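Local atomic coordinates of mitochondrial dynamics protein MID49 (Mus musculus, PDB entry 4WOY), a protein that regulates mitochondrial organization, recruiting the fission mediator dynamin-related protein 1 to the outer mitochondrial surface and modulating its GTPase activity. Residues A[205-210]-A[295-300]; A[57-62]-A[216-221]; A[116-121]-A[127-132]; A[211-216]-A[252-257]. The protein carries 1 engineered substitution. All blocks are in the same frame, centred on the assembly; numbering follows the deposited sequence.

Contact 1. Residues A[205-210]-A[295-300]; sequences WLQDLY and HFNPSV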
loop_
_atom_site.group_PDB
_atom_site.type_symbol
_atom_site.label_atom_id
_atom_site.label_comp_id
_atom_site.label_asym_id
_atom_site.label_seq_id
_atom_site.Cartn_x
_atom_site.Cartn_y
_atom_site.Cartn_z
ATOM N N TRP A 205 5.667 -14.252 -0.560
ATOM C CA TRP A 205 4.802 -13.167 -0.098
ATOM C C TRP A 205 5.512 -11.825 -0.268
ATOM O O TRP A 205 6.739 -11.775 -0.301
ATOM C CB TRP A 205 4.426 -13.384 1.374
ATOM C CG TRP A 205 3.591 -14.589 1.521
ATOM C CD1 TRP A 205 3.952 -15.879 1.257
ATOM C CD2 TRP A 205 2.220 -14.628 1.910
ATOM N NE1 TRP A 205 2.889 -16.720 1.458
ATOM C CE2 TRP A 205 1.817 -15.982 1.864
ATOM C CE3 TRP A 205 1.298 -13.652 2.302
ATOM C CZ2 TRP A 205 0.534 -16.377 2.195
ATOM C CZ3 TRP A 205 0.032 -14.046 2.625
ATOM C CH2 TRP A 205 -0.346 -15.400 2.574
ATOM N N LEU A 206 4.750 -10.741 -0.388
ATOM C CA LEU A 206 5.354 -9.434 -0.538
ATOM C C LEU A 206 5.388 -8.705 0.827
ATOM O O LEU A 206 4.405 -8.674 1.580
ATOM C CB LEU A 206 4.576 -8.635 -1.572
ATOM C CG LEU A 206 5.116 -7.284 -1.996
ATOM C CD1 LEU A 206 6.302 -7.522 -2.920
ATOM C CD2 LEU A 206 4.045 -6.514 -2.688
ATOM N N GLN A 207 6.525 -8.126 1.163
ATOM C CA GLN A 207 6.611 -7.393 2.412
ATOM C C GLN A 207 5.825 -6.102 2.297
ATOM O O GLN A 207 5.960 -5.356 1.330
ATOM C CB GLN A 207 8.052 -7.067 2.776
ATOM C CG GLN A 207 8.165 -6.270 4.057
ATOM C CD GLN A 207 9.591 -5.867 4.370
ATOM O OE1 GLN A 207 10.264 -5.216 3.559
ATOM N NE2 GLN A 207 10.074 -6.274 5.539
ATOM N N ASP A 208 5.033 -5.829 3.319
ATOM C CA ASP A 208 4.292 -4.595 3.381
ATOM C C ASP A 208 4.730 -3.783 4.594
ATOM O O ASP A 208 4.431 -4.150 5.725
ATOM C CB ASP A 208 2.802 -4.882 3.455
ATOM C CG ASP A 208 1.985 -3.618 3.678
ATOM O OD1 ASP A 208 2.345 -2.590 3.072
ATOM O OD2 ASP A 208 1.015 -3.655 4.470
ATOM N N LEU A 209 5.451 -2.692 4.342
ATOM C CA LEU A 209 5.930 -1.822 5.417
ATOM C C LEU A 209 4.972 -0.666 5.724
ATOM O O LEU A 209 5.258 0.162 6.597
ATOM C CB LEU A 209 7.317 -1.262 5.096
ATOM C CG LEU A 209 8.419 -2.329 5.029
ATOM C CD1 LEU A 209 9.803 -1.747 4.683
ATOM C CD2 LEU A 209 8.462 -3.155 6.327
ATOM N N TYR A 210 3.843 -0.614 5.025
ATOM C CA TYR A 210 2.938 0.518 5.158
ATOM C C TYR A 210 2.509 0.800 6.636
ATOM O O TYR A 210 2.601 1.940 7.077
ATOM C CB TYR A 210 1.704 0.323 4.254
ATOM C CG TYR A 210 0.632 1.368 4.482
ATOM C CD1 TYR A 210 0.645 2.575 3.774
ATOM C CD2 TYR A 210 -0.370 1.164 5.427
ATOM C CE1 TYR A 210 -0.315 3.541 3.988
ATOM C CE2 TYR A 210 -1.325 2.121 5.651
ATOM C CZ TYR A 210 -1.302 3.309 4.927
ATOM O OH TYR A 210 -2.258 4.255 5.177
ATOM N N HIS A 295 13.316 2.847 4.057
ATOM C CA HIS A 295 13.770 3.247 5.380
ATOM C C HIS A 295 13.843 2.066 6.357
ATOM O O HIS A 295 14.804 1.927 7.112
ATOM C CB HIS A 295 12.859 4.336 5.940
ATOM C CG HIS A 295 13.404 4.991 7.169
ATOM N ND1 HIS A 295 13.024 4.620 8.445
ATOM C CD2 HIS A 295 14.329 5.969 7.324
ATOM C CE1 HIS A 295 13.674 5.359 9.327
ATOM N NE2 HIS A 295 14.471 6.183 8.672
ATOM N N PHE A 296 12.840 1.202 6.312
ATOM C CA PHE A 296 12.746 0.081 7.233
ATOM C C PHE A 296 13.163 -1.225 6.579
ATOM O O PHE A 296 12.988 -2.286 7.154
ATOM C CB PHE A 296 11.314 -0.055 7.761
ATOM C CG PHE A 296 10.895 1.053 8.683
ATOM C CD1 PHE A 296 11.324 1.071 10.003
ATOM C CD2 PHE A 296 10.039 2.062 8.236
ATOM C CE1 PHE A 296 10.939 2.070 10.864
ATOM C CE2 PHE A 296 9.640 3.070 9.094
ATOM C CZ PHE A 296 10.095 3.077 10.416
ATOM N N ASN A 297 13.668 -1.136 5.357
ATOM C CA ASN A 297 14.278 -2.271 4.677
ATOM C C ASN A 297 15.213 -1.787 3.576
ATOM O O ASN A 297 14.877 -1.872 2.383
ATOM C CB ASN A 297 13.214 -3.187 4.081
ATOM C CG ASN A 297 13.798 -4.470 3.528
ATOM O OD1 ASN A 297 14.976 -4.754 3.730
ATOM N ND2 ASN A 297 12.983 -5.252 2.830
ATOM N N PRO A 298 16.405 -1.316 3.971
ATOM C CA PRO A 298 17.362 -0.625 3.091
ATOM C C PRO A 298 17.892 -1.454 1.917
ATOM O O PRO A 298 18.385 -0.879 0.937
ATOM C CB PRO A 298 18.493 -0.250 4.052
ATOM C CG PRO A 298 17.801 -0.107 5.375
ATOM C CD PRO A 298 16.785 -1.204 5.390
ATOM N N SER A 299 17.835 -2.775 2.022
ATOM C CA SER A 299 18.238 -3.622 0.918
ATOM C C SER A 299 17.257 -3.497 -0.248
ATOM O O SER A 299 17.624 -3.796 -1.381
ATOM C CB SER A 299 18.422 -5.077 1.370
ATOM O OG SER A 299 17.285 -5.575 2.024
ATOM N N VAL A 300 16.014 -3.079 -0.017
ATOM C CA VAL A 300 15.179 -2.894 -1.202
ATOM C C VAL A 300 15.360 -1.473 -1.759
ATOM O O VAL A 300 15.219 -0.454 -1.071
ATOM C CB VAL A 300 13.650 -3.227 -0.974
ATOM C CG1 VAL A 300 13.474 -4.607 -0.395
ATOM C CG2 VAL A 300 12.996 -2.265 -0.110
#

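Contact 2. Residues A[57-62]-A[216-221]; sequences LYDGLQ and RLRALD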
loop_
_atom_site.group_PDB
_atom_site.type_symbol
_atom_site.label_atom_id
_atom_site.label_comp_id
_atom_site.label_asym_id
_atom_site.label_seq_id
_atom_site.Cartn_x
_atom_site.Cartn_y
_atom_site.Cartn_z
ATOM N N LEU A 57 -6.941 6.543 3.186
ATOM C CA LEU A 57 -8.291 7.061 3.415
ATOM C C LEU A 57 -8.627 7.070 4.910
ATOM O O LEU A 57 -9.206 8.025 5.421
ATOM C CB LEU A 57 -9.335 6.235 2.667
ATOM C CG LEU A 57 -10.758 6.478 3.180
ATOM C CD1 LEU A 57 -11.225 7.898 2.835
ATOM C CD2 LEU A 57 -11.729 5.428 2.644
ATOM N N TYR A 58 -8.234 5.998 5.596
ATOM C CA TYR A 58 -8.495 5.839 7.027
ATOM C C TYR A 58 -7.456 6.471 7.934
ATOM O O TYR A 58 -7.781 6.875 9.039
ATOM C CB TYR A 58 -8.617 4.346 7.390
ATOM C CG TYR A 58 -9.885 3.706 6.878
ATOM C CD1 TYR A 58 -9.977 3.242 5.569
ATOM C CD2 TYR A 58 -11.000 3.598 7.688
ATOM C CE1 TYR A 58 -11.147 2.669 5.082
ATOM C CE2 TYR A 58 -12.184 3.033 7.210
ATOM C CZ TYR A 58 -12.246 2.570 5.907
ATOM O OH TYR A 58 -13.411 2.008 5.434
ATOM N N ASP A 59 -6.210 6.541 7.488
ATOM C CA ASP A 59 -5.139 6.947 8.387
ATOM C C ASP A 59 -4.894 8.431 8.302
ATOM O O ASP A 59 -4.108 8.905 7.485
ATOM C CB ASP A 59 -3.864 6.188 8.056
ATOM C CG ASP A 59 -3.996 4.719 8.322
ATOM O OD1 ASP A 59 -4.652 4.363 9.324
ATOM O OD2 ASP A 59 -3.471 3.925 7.514
ATOM N N GLY A 60 -5.566 9.160 9.173
ATOM C CA GLY A 60 -5.543 10.601 9.125
ATOM C C GLY A 60 -6.368 11.080 7.948
ATOM O O GLY A 60 -6.606 10.351 6.982
ATOM N N LEU A 61 -6.789 12.329 8.025
ATOM C CA LEU A 61 -7.508 12.963 6.939
ATOM C C LEU A 61 -6.577 14.040 6.361
ATOM O O LEU A 61 -5.538 14.329 6.962
ATOM C CB LEU A 61 -8.863 13.498 7.437
ATOM C CG LEU A 61 -10.063 12.667 6.947
ATOM C CD1 LEU A 61 -9.883 11.195 7.273
ATOM C CD2 LEU A 61 -11.366 13.199 7.535
ATOM N N GLN A 62 -6.893 14.597 5.190
ATOM C CA GLN A 62 -8.069 14.236 4.397
ATOM C C GLN A 62 -7.595 13.663 3.061
ATOM O O GLN A 62 -7.781 14.271 2.002
ATOM C CB GLN A 62 -8.993 15.459 4.215
ATOM C CG GLN A 62 -9.035 16.380 5.445
ATOM C CD GLN A 62 -10.006 17.554 5.333
ATOM O OE1 GLN A 62 -10.766 17.678 4.369
ATOM N NE2 GLN A 62 -9.997 18.415 6.343
ATOM N N ARG A 216 5.174 5.526 12.177
ATOM C CA ARG A 216 6.354 6.346 12.407
ATOM C C ARG A 216 6.078 7.827 12.080
ATOM O O ARG A 216 6.406 8.725 12.852
ATOM C CB ARG A 216 7.524 5.820 11.570
ATOM C CG ARG A 216 8.839 6.548 11.796
ATOM C CD ARG A 216 9.173 6.600 13.281
ATOM N NE ARG A 216 10.469 7.215 13.546
ATOM C CZ ARG A 216 10.861 7.660 14.743
ATOM N NH1 ARG A 216 10.053 7.567 15.796
ATOM N NH2 ARG A 216 12.067 8.199 14.892
ATOM N N LEU A 217 5.448 8.060 10.936
ATOM C CA LEU A 217 5.113 9.399 10.496
ATOM C C LEU A 217 4.117 10.058 11.438
ATOM O O LEU A 217 4.238 11.245 11.739
ATOM C CB LEU A 217 4.546 9.368 9.076
ATOM C CG LEU A 217 5.647 9.126 8.054
ATOM C CD1 LEU A 217 5.078 8.993 6.668
ATOM C CD2 LEU A 217 6.688 10.241 8.137
ATOM N N ARG A 218 3.123 9.292 11.875
ATOM C CA ARG A 218 2.172 9.773 12.851
ATOM C C ARG A 218 2.886 10.066 14.166
ATOM O O ARG A 218 2.634 11.083 14.795
ATOM C CB ARG A 218 1.053 8.760 13.073
ATOM C CG ARG A 218 0.133 9.146 14.231
ATOM C CD ARG A 218 -1.155 8.347 14.259
ATOM N NE ARG A 218 -1.843 8.347 12.970
ATOM C CZ ARG A 218 -1.936 7.284 12.177
ATOM N NH1 ARG A 218 -1.383 6.129 12.544
ATOM N NH2 ARG A 218 -2.585 7.377 11.020
ATOM N N ALA A 219 3.806 9.189 14.553
ATOM C CA ALA A 219 4.544 9.364 15.805
ATOM C C ALA A 219 5.355 10.647 15.797
ATOM O O ALA A 219 5.347 11.411 16.771
ATOM C CB ALA A 219 5.438 8.199 16.049
ATOM N N LEU A 220 6.052 10.877 14.690
ATOM C CA LEU A 220 6.880 12.062 14.532
ATOM C C LEU A 220 6.071 13.353 14.533
ATOM O O LEU A 220 6.466 14.328 15.158
ATOM C CB LEU A 220 7.690 11.978 13.236
ATOM C CG LEU A 220 8.811 10.949 13.169
ATOM C CD1 LEU A 220 9.310 10.784 11.740
ATOM C CD2 LEU A 220 9.933 11.370 14.092
ATOM N N ASP A 221 4.948 13.361 13.827
ATOM C CA ASP A 221 4.146 14.574 13.712
ATOM C C ASP A 221 3.458 14.930 15.016
ATOM O O ASP A 221 3.252 16.103 15.315
ATOM C CB ASP A 221 3.104 14.432 12.603
ATOM C CG ASP A 221 3.641 14.832 11.238
ATOM O OD1 ASP A 221 4.760 15.399 11.165
ATOM O OD2 ASP A 221 2.936 14.568 10.240
#

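Contact 3. Residues A[116-121]-A[127-132]; sequences DRFLVG and RVLLEL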
loop_
_atom_site.group_PDB
_atom_site.type_symbol
_atom_site.label_atom_id
_atom_site.label_comp_id
_atom_site.label_asym_id
_atom_site.label_seq_id
_atom_site.Cartn_x
_atom_site.Cartn_y
_atom_site.Cartn_z
ATOM N N ASP A 116 -2.726 -26.159 4.625
ATOM C CA ASP A 116 -1.826 -27.084 3.911
ATOM C C ASP A 116 -2.200 -27.264 2.424
ATOM O O ASP A 116 -1.320 -27.520 1.598
ATOM C CB ASP A 116 -1.780 -28.464 4.569
ATOM C CG ASP A 116 -1.029 -28.469 5.882
ATOM O OD1 ASP A 116 -0.290 -27.505 6.174
ATOM O OD2 ASP A 116 -1.171 -29.462 6.620
ATOM N N ARG A 117 -3.475 -27.093 2.071
ATOM C CA ARG A 117 -3.874 -27.237 0.669
ATOM C C ARG A 117 -3.256 -26.152 -0.237
ATOM O O ARG A 117 -3.256 -26.288 -1.463
ATOM C CB ARG A 117 -5.382 -27.218 0.527
ATOM C CG ARG A 117 -5.976 -25.903 0.841
ATOM C CD ARG A 117 -7.446 -25.905 0.509
ATOM N NE ARG A 117 -7.660 -25.630 -0.899
ATOM C CZ ARG A 117 -8.814 -25.201 -1.399
ATOM N NH1 ARG A 117 -9.863 -25.006 -0.599
ATOM N NH2 ARG A 117 -8.917 -24.962 -2.701
ATOM N N PHE A 118 -2.736 -25.087 0.367
ATOM C CA PHE A 118 -2.058 -24.038 -0.382
ATOM C C PHE A 118 -0.554 -24.219 -0.373
ATOM O O PHE A 118 0.194 -23.316 -0.757
ATOM C CB PHE A 118 -2.443 -22.670 0.184
ATOM C CG PHE A 118 -3.917 -22.487 0.283
ATOM C CD1 PHE A 118 -4.682 -22.332 -0.876
ATOM C CD2 PHE A 118 -4.556 -22.544 1.522
ATOM C CE1 PHE A 118 -6.069 -22.193 -0.797
ATOM C CE2 PHE A 118 -5.940 -22.409 1.608
ATOM C CZ PHE A 118 -6.701 -22.240 0.437
ATOM N N LEU A 119 -0.099 -25.379 0.086
ATOM C CA LEU A 119 1.320 -25.674 0.050
ATOM C C LEU A 119 1.807 -25.998 -1.360
ATOM O O LEU A 119 1.220 -26.808 -2.061
ATOM C CB LEU A 119 1.643 -26.842 0.987
ATOM C CG LEU A 119 1.726 -26.616 2.491
ATOM C CD1 LEU A 119 2.050 -27.947 3.124
ATOM C CD2 LEU A 119 2.809 -25.615 2.785
ATOM N N VAL A 120 2.867 -25.323 -1.775
ATOM C CA VAL A 120 3.695 -25.750 -2.893
ATOM C C VAL A 120 5.040 -26.175 -2.330
ATOM O O VAL A 120 5.743 -25.355 -1.757
ATOM C CB VAL A 120 3.871 -24.637 -3.936
ATOM C CG1 VAL A 120 4.853 -25.072 -5.016
ATOM C CG2 VAL A 120 2.549 -24.338 -4.546
ATOM N N GLY A 121 5.362 -27.459 -2.432
ATOM C CA GLY A 121 6.449 -28.035 -1.661
ATOM C C GLY A 121 6.248 -27.868 -0.170
ATOM O O GLY A 121 5.241 -28.301 0.378
ATOM N N ARG A 127 0.732 -17.437 -4.388
ATOM C CA ARG A 127 0.162 -17.580 -5.725
ATOM C C ARG A 127 -1.065 -18.470 -5.741
ATOM O O ARG A 127 -2.042 -18.149 -6.406
ATOM C CB ARG A 127 1.182 -18.150 -6.715
ATOM C CG ARG A 127 0.558 -18.652 -8.031
ATOM C CD ARG A 127 1.600 -19.212 -8.986
ATOM N NE ARG A 127 2.338 -20.336 -8.397
ATOM C CZ ARG A 127 1.903 -21.598 -8.375
ATOM N NH1 ARG A 127 0.726 -21.917 -8.919
ATOM N NH2 ARG A 127 2.651 -22.545 -7.817
ATOM N N VAL A 128 -1.011 -19.594 -5.038
ATOM C CA VAL A 128 -2.146 -20.508 -4.982
ATOM C C VAL A 128 -3.297 -19.876 -4.185
ATOM O O VAL A 128 -4.473 -19.962 -4.572
ATOM C CB VAL A 128 -1.733 -21.874 -4.386
ATOM C CG1 VAL A 128 -2.942 -22.805 -4.254
ATOM C CG2 VAL A 128 -0.652 -22.519 -5.268
ATOM N N LEU A 129 -2.949 -19.200 -3.097
ATOM C CA LEU A 129 -3.928 -18.431 -2.349
ATOM C C LEU A 129 -4.592 -17.378 -3.228
ATOM O O LEU A 129 -5.802 -17.226 -3.198
ATOM C CB LEU A 129 -3.254 -17.772 -1.159
ATOM C CG LEU A 129 -3.276 -18.795 -0.029
ATOM C CD1 LEU A 129 -2.155 -18.549 0.973
ATOM C CD2 LEU A 129 -4.677 -18.735 0.631
ATOM N N LEU A 130 -3.782 -16.690 -4.031
ATOM C CA LEU A 130 -4.258 -15.695 -4.972
ATOM C C LEU A 130 -5.244 -16.285 -5.976
ATOM O O LEU A 130 -6.305 -15.701 -6.202
ATOM C CB LEU A 130 -3.089 -15.053 -5.704
ATOM C CG LEU A 130 -2.438 -13.873 -4.999
ATOM C CD1 LEU A 130 -1.277 -13.380 -5.830
ATOM C CD2 LEU A 130 -3.451 -12.755 -4.765
ATOM N N GLU A 131 -4.918 -17.449 -6.535
ATOM C CA GLU A 131 -5.817 -18.123 -7.480
ATOM C C GLU A 131 -7.202 -18.389 -6.855
ATOM O O GLU A 131 -8.232 -18.190 -7.492
ATOM C CB GLU A 131 -5.232 -19.475 -7.921
ATOM C CG GLU A 131 -3.889 -19.437 -8.617
ATOM C CD GLU A 131 -3.349 -20.850 -8.910
ATOM O OE1 GLU A 131 -3.745 -21.786 -8.172
ATOM O OE2 GLU A 131 -2.513 -21.012 -9.839
ATOM N N LEU A 132 -7.213 -18.830 -5.600
ATOM C CA LEU A 132 -8.457 -19.156 -4.926
ATOM C C LEU A 132 -9.331 -17.928 -4.732
ATOM O O LEU A 132 -10.503 -17.952 -5.018
ATOM C CB LEU A 132 -8.189 -19.807 -3.570
ATOM C CG LEU A 132 -9.476 -20.184 -2.817
ATOM C CD1 LEU A 132 -10.041 -21.484 -3.332
ATOM C CD2 LEU A 132 -9.241 -20.216 -1.323
#

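Contact 4. Residues A[211-216]-A[252-257]; sequences PVETAR and HLTQVV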
loop_
_atom_site.group_PDB
_atom_site.type_symbol
_atom_site.label_atom_id
_atom_site.label_comp_id
_atom_site.label_asym_id
_atom_site.label_seq_id
_atom_site.Cartn_x
_atom_site.Cartn_y
_atom_site.Cartn_z
ATOM N N PRO A 211 2.076 -0.225 7.402
ATOM C CA PRO A 211 1.669 0.055 8.794
ATOM C C PRO A 211 2.791 0.613 9.672
ATOM O O PRO A 211 2.542 1.440 10.548
ATOM C CB PRO A 211 1.224 -1.317 9.318
ATOM C CG PRO A 211 0.847 -2.088 8.095
ATOM C CD PRO A 211 1.860 -1.650 7.054
ATOM N N VAL A 212 4.014 0.141 9.460
ATOM C CA VAL A 212 5.162 0.622 10.225
ATOM C C VAL A 212 5.493 2.067 9.875
ATOM O O VAL A 212 5.764 2.880 10.756
ATOM C CB VAL A 212 6.406 -0.246 9.967
ATOM C CG1 VAL A 212 7.594 0.300 10.734
ATOM C CG2 VAL A 212 6.135 -1.686 10.340
ATOM N N GLU A 213 5.467 2.363 8.575
ATOM C CA GLU A 213 5.773 3.687 8.042
ATOM C C GLU A 213 4.774 4.733 8.511
ATOM O O GLU A 213 5.161 5.828 8.918
ATOM C CB GLU A 213 5.820 3.663 6.505
ATOM C CG GLU A 213 6.934 2.797 5.947
ATOM C CD GLU A 213 6.791 2.496 4.457
ATOM O OE1 GLU A 213 5.665 2.551 3.925
ATOM O OE2 GLU A 213 7.816 2.166 3.829
ATOM N N THR A 214 3.489 4.419 8.447
ATOM C CA THR A 214 2.512 5.430 8.836
ATOM C C THR A 214 2.501 5.609 10.355
ATOM O O THR A 214 2.234 6.701 10.831
ATOM C CB THR A 214 1.087 5.124 8.316
ATOM O OG1 THR A 214 0.482 4.101 9.102
ATOM C CG2 THR A 214 1.131 4.696 6.852
ATOM N N ALA A 215 2.813 4.562 11.116
ATOM C CA ALA A 215 2.922 4.723 12.569
ATOM C C ALA A 215 4.078 5.653 12.920
ATOM O O ALA A 215 3.969 6.474 13.842
ATOM C CB ALA A 215 3.093 3.394 13.256
ATOM N N ARG A 216 5.174 5.526 12.177
ATOM C CA ARG A 216 6.354 6.346 12.407
ATOM C C ARG A 216 6.078 7.827 12.080
ATOM O O ARG A 216 6.406 8.725 12.852
ATOM C CB ARG A 216 7.524 5.820 11.570
ATOM C CG ARG A 216 8.839 6.548 11.796
ATOM C CD ARG A 216 9.173 6.600 13.281
ATOM N NE ARG A 216 10.469 7.215 13.546
ATOM C CZ ARG A 216 10.861 7.660 14.743
ATOM N NH1 ARG A 216 10.053 7.567 15.796
ATOM N NH2 ARG A 216 12.067 8.199 14.892
ATOM N N HIS A 252 7.386 5.151 -2.626
ATOM C CA HIS A 252 8.596 5.881 -2.994
ATOM C C HIS A 252 8.759 7.148 -2.190
ATOM O O HIS A 252 9.847 7.422 -1.633
ATOM C CB HIS A 252 8.567 6.262 -4.460
ATOM C CG HIS A 252 8.505 5.097 -5.382
ATOM N ND1 HIS A 252 7.315 4.489 -5.722
ATOM C CD2 HIS A 252 9.479 4.423 -6.036
ATOM C CE1 HIS A 252 7.563 3.480 -6.540
ATOM N NE2 HIS A 252 8.866 3.416 -6.744
ATOM N N LEU A 253 7.685 7.940 -2.177
ATOM C CA LEU A 253 7.727 9.273 -1.595
ATOM C C LEU A 253 7.719 9.171 -0.069
ATOM O O LEU A 253 8.202 10.069 0.630
ATOM C CB LEU A 253 6.555 10.122 -2.130
ATOM C CG LEU A 253 6.551 10.260 -3.664
ATOM C CD1 LEU A 253 5.171 10.624 -4.205
ATOM C CD2 LEU A 253 7.598 11.281 -4.118
ATOM N N THR A 254 7.191 8.068 0.449
ATOM C CA THR A 254 7.280 7.791 1.879
ATOM C C THR A 254 8.732 7.777 2.331
ATOM O O THR A 254 9.100 8.315 3.384
ATOM C CB THR A 254 6.638 6.441 2.210
ATOM O OG1 THR A 254 5.224 6.526 1.988
ATOM C CG2 THR A 254 6.946 6.004 3.668
ATOM N N GLN A 255 9.558 7.146 1.508
ATOM C CA GLN A 255 10.975 7.006 1.800
ATOM C C GLN A 255 11.628 8.380 1.885
ATOM O O GLN A 255 12.498 8.626 2.727
ATOM C CB GLN A 255 11.641 6.146 0.721
ATOM C CG GLN A 255 11.646 4.649 0.976
ATOM C CD GLN A 255 10.566 4.163 1.915
ATOM O OE1 GLN A 255 10.759 4.131 3.122
ATOM N NE2 GLN A 255 9.444 3.740 1.364
ATOM N N VAL A 256 11.193 9.265 0.988
ATOM C CA VAL A 256 11.696 10.630 0.947
ATOM C C VAL A 256 11.345 11.347 2.220
ATOM O O VAL A 256 12.190 12.009 2.797
ATOM C CB VAL A 256 11.128 11.435 -0.216
ATOM C CG1 VAL A 256 11.677 12.848 -0.144
ATOM C CG2 VAL A 256 11.496 10.785 -1.557
ATOM N N VAL A 257 10.090 11.238 2.646
ATOM C CA VAL A 257 9.640 11.948 3.843
ATOM C C VAL A 257 10.197 11.328 5.131
ATOM O O VAL A 257 10.471 12.038 6.096
ATOM C CB VAL A 257 8.106 12.022 3.904
ATOM C CG1 VAL A 257 7.638 12.665 5.244
ATOM C CG2 VAL A 257 7.598 12.820 2.706
HETATM O O HOH W 1 10.274 2.079 4.497
#

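Contact 1. Residues A[205-210]-A[295-300]
Asn297 reaches from the loop 295-300 to the end of strand 205-208, and its side chain meets both Leu209 and Gln207. At its base, Asn297 CB rests against Leu209 CD1 at 3.8 Å, the two side chains crossing at about a right angle. The next atom, Asn297 CG, comes within 3.6 Å of Gln207 OE1. At the tip, Asn297 ND2 donates to Gln207 OE1 over 2.8 Å; the bond is bent (139° at the hydrogen). The donor stands 26° out of the carbonyl plane, and the two amides are nearly perpendicular. The other branch, Asn297 OD1, accepts from Ser299 OG at 3.0 Å inside the type I turn from Asn297 to Val300. Gln207 reaches Asn297 as an extended arm, its CG pointing away from its own backbone N (chi1 178°). Beside the amides, Leu209 CD1 also touches Phe296 CB at 3.8 Å, whereas the phenyl ring leads off onto helix 210-224. Asn297 ND2 has a second, weak acceptor in Pro95 O. A single bent hydrogen bond between two side-chain amides, beside one leucine methyl, thus joins the nucleotidyltransferase-like sheet to the Mab-21-like helical part; hydrogen bonding from both ends of the Asn297 amide should hold its rotation.

Contact 2. Residues A[57-62]-A[216-221]
The guanidinium of Arg218 meets the loop 57-62 edge-on: NH2 points at Asp59 CB, 3.4 Å away. Gly60 N, 3.9 Å from Arg218 NH2, also lies near the guanidinium plane. The Asp59 carboxylate is turned 62° from that plane and does not pair with it; Asp59 OD1 stays 4.0 Å from Arg218 NH2, beyond a salt bridge. Asp59 OD2 instead shares a hydrogen bond with Tyr210 OH, at the start of the same helix. Arg218 gets across by pointing CG away from its own backbone N (chi1 172°) and then bending at chi3, which turns the guanidinium edge toward the bend at Asp59 and Gly60. Its side chain also touches Arg229 of helix 228-241. The contact lies at the surface, where the loop between strands 52-54 and 69-74 faces helix 210-224. With no hydrogen bond between the two segments, the directional link between loop and helix is left to Asp59 and Tyr210, while Arg218 adds van der Waals contact and probably a longer-range attraction of opposite charges.

Contact 3. Residues A[116-121]-A[127-132]
A CH-pi contact is central: the ring of Phe118 lies against helix 126-139 with Leu129 CD2 over its face, 3.7 Å from the centroid and only 4° off the ring normal. Leu129 CG backs this up above Phe118 CG. The opposite face is covered from within its own segment by Arg117 CG, 3.5 Å above the plane, placing the ring between an aliphatic arginine stem and a leucine. Apolar contacts complete the surround. Val128 CG1 approaches the ring edge in its plane, 3.8 Å from Phe118 CD1, while Leu132 CD2 comes obliquely to Phe118 CZ at 3.7 Å. Farther along, Val120 CG2 touches Val128 CG2 at 3.8 Å. The two arginines touch with their guanidinium nitrogens: Arg117 NH2 lies 3.7 Å from Leu132 CD1, and Arg127 NH2 borders Val120 CG2 while also bonding to Asn203 OD1. Arg127 pairs along the helix with Glu131, a long salt bridge. No hydrogen bond crosses the contact. The small hairpin of strands 119-120 and 123-124 leads straight into helix 126-139. Phe118, just before the first strand, packs back onto the first turns of the helix; Leu124 of the second strand touches both Phe118 and Leu129, and Trp82 of strand 82-86 packs on Leu119.

Contact 4. Residues A[211-216]-A[252-257]
Thr254 CG2 lies against the side chain of Glu213, and this is the tightly packed part of the contact between helices 210-224 and 250-261. Glu213 touches the methyl along its length from CB onward; Thr254 CG2 is 3.6 Å from Glu213 CD and 3.7 Å from Glu213 OE1, the two side chains crossing at about a right angle. Thr254 presents carbon because its hydroxyl is turned back (chi1 -67°) to bond with Trp250 O one helical turn earlier, which keeps the polar atom off the interface. The other side of the contact is polar and looser. Gln255 starts out pointing away from the partner helix and doubles back through a sharp bend at chi2 (23°), which brings its amide to the carboxylate end. Gln255 NE2 gives Glu213 OE2 only a weak hydrogen bond of 3.3 Å, and a second weak one to Ser251 O. The amide's other branch, Gln255 OE1, accepts from His295 N, tying helix 250-261 to the loop 295-300. A water sits between Gln255 OE1 and Glu213 OE2, modelled 2.5 Å from each; such short distances make its exact position doubtful. Leu258 also packs on Glu213. The carboxylate is therefore buried with a methyl against it and, at OE2, a weak amide donor and a water of uncertain position; if no stronger donor serves it, its proton affinity might be raised.

In the fold
Contact 2 opens first along the chain, at 57-62; contact 3 follows as a local closure, and contacts 1 and 4 begin before contact 2 ends at 216-221. Contact 4 then closes at 252-257, contact 1 at 295-300. Contacts 1, 2 and 4 gather around strand 205-208 and helix 210-224: the centre of contact 4 lies about 10 Å from those of contacts 1 and 2, and contacts 2 and 4 share Arg216. Phe296 and Tyr210 bring contact 1 against the other two. Contact 3 lies farther off, its centre about 35 Å from that of contact 2, but Leu129 packs on Trp205 of contact 1. Helix 210-224 thus joins the nucleotidyltransferase-like part to the Mab-21-like helices of this region, predicted to be cytoplasmic.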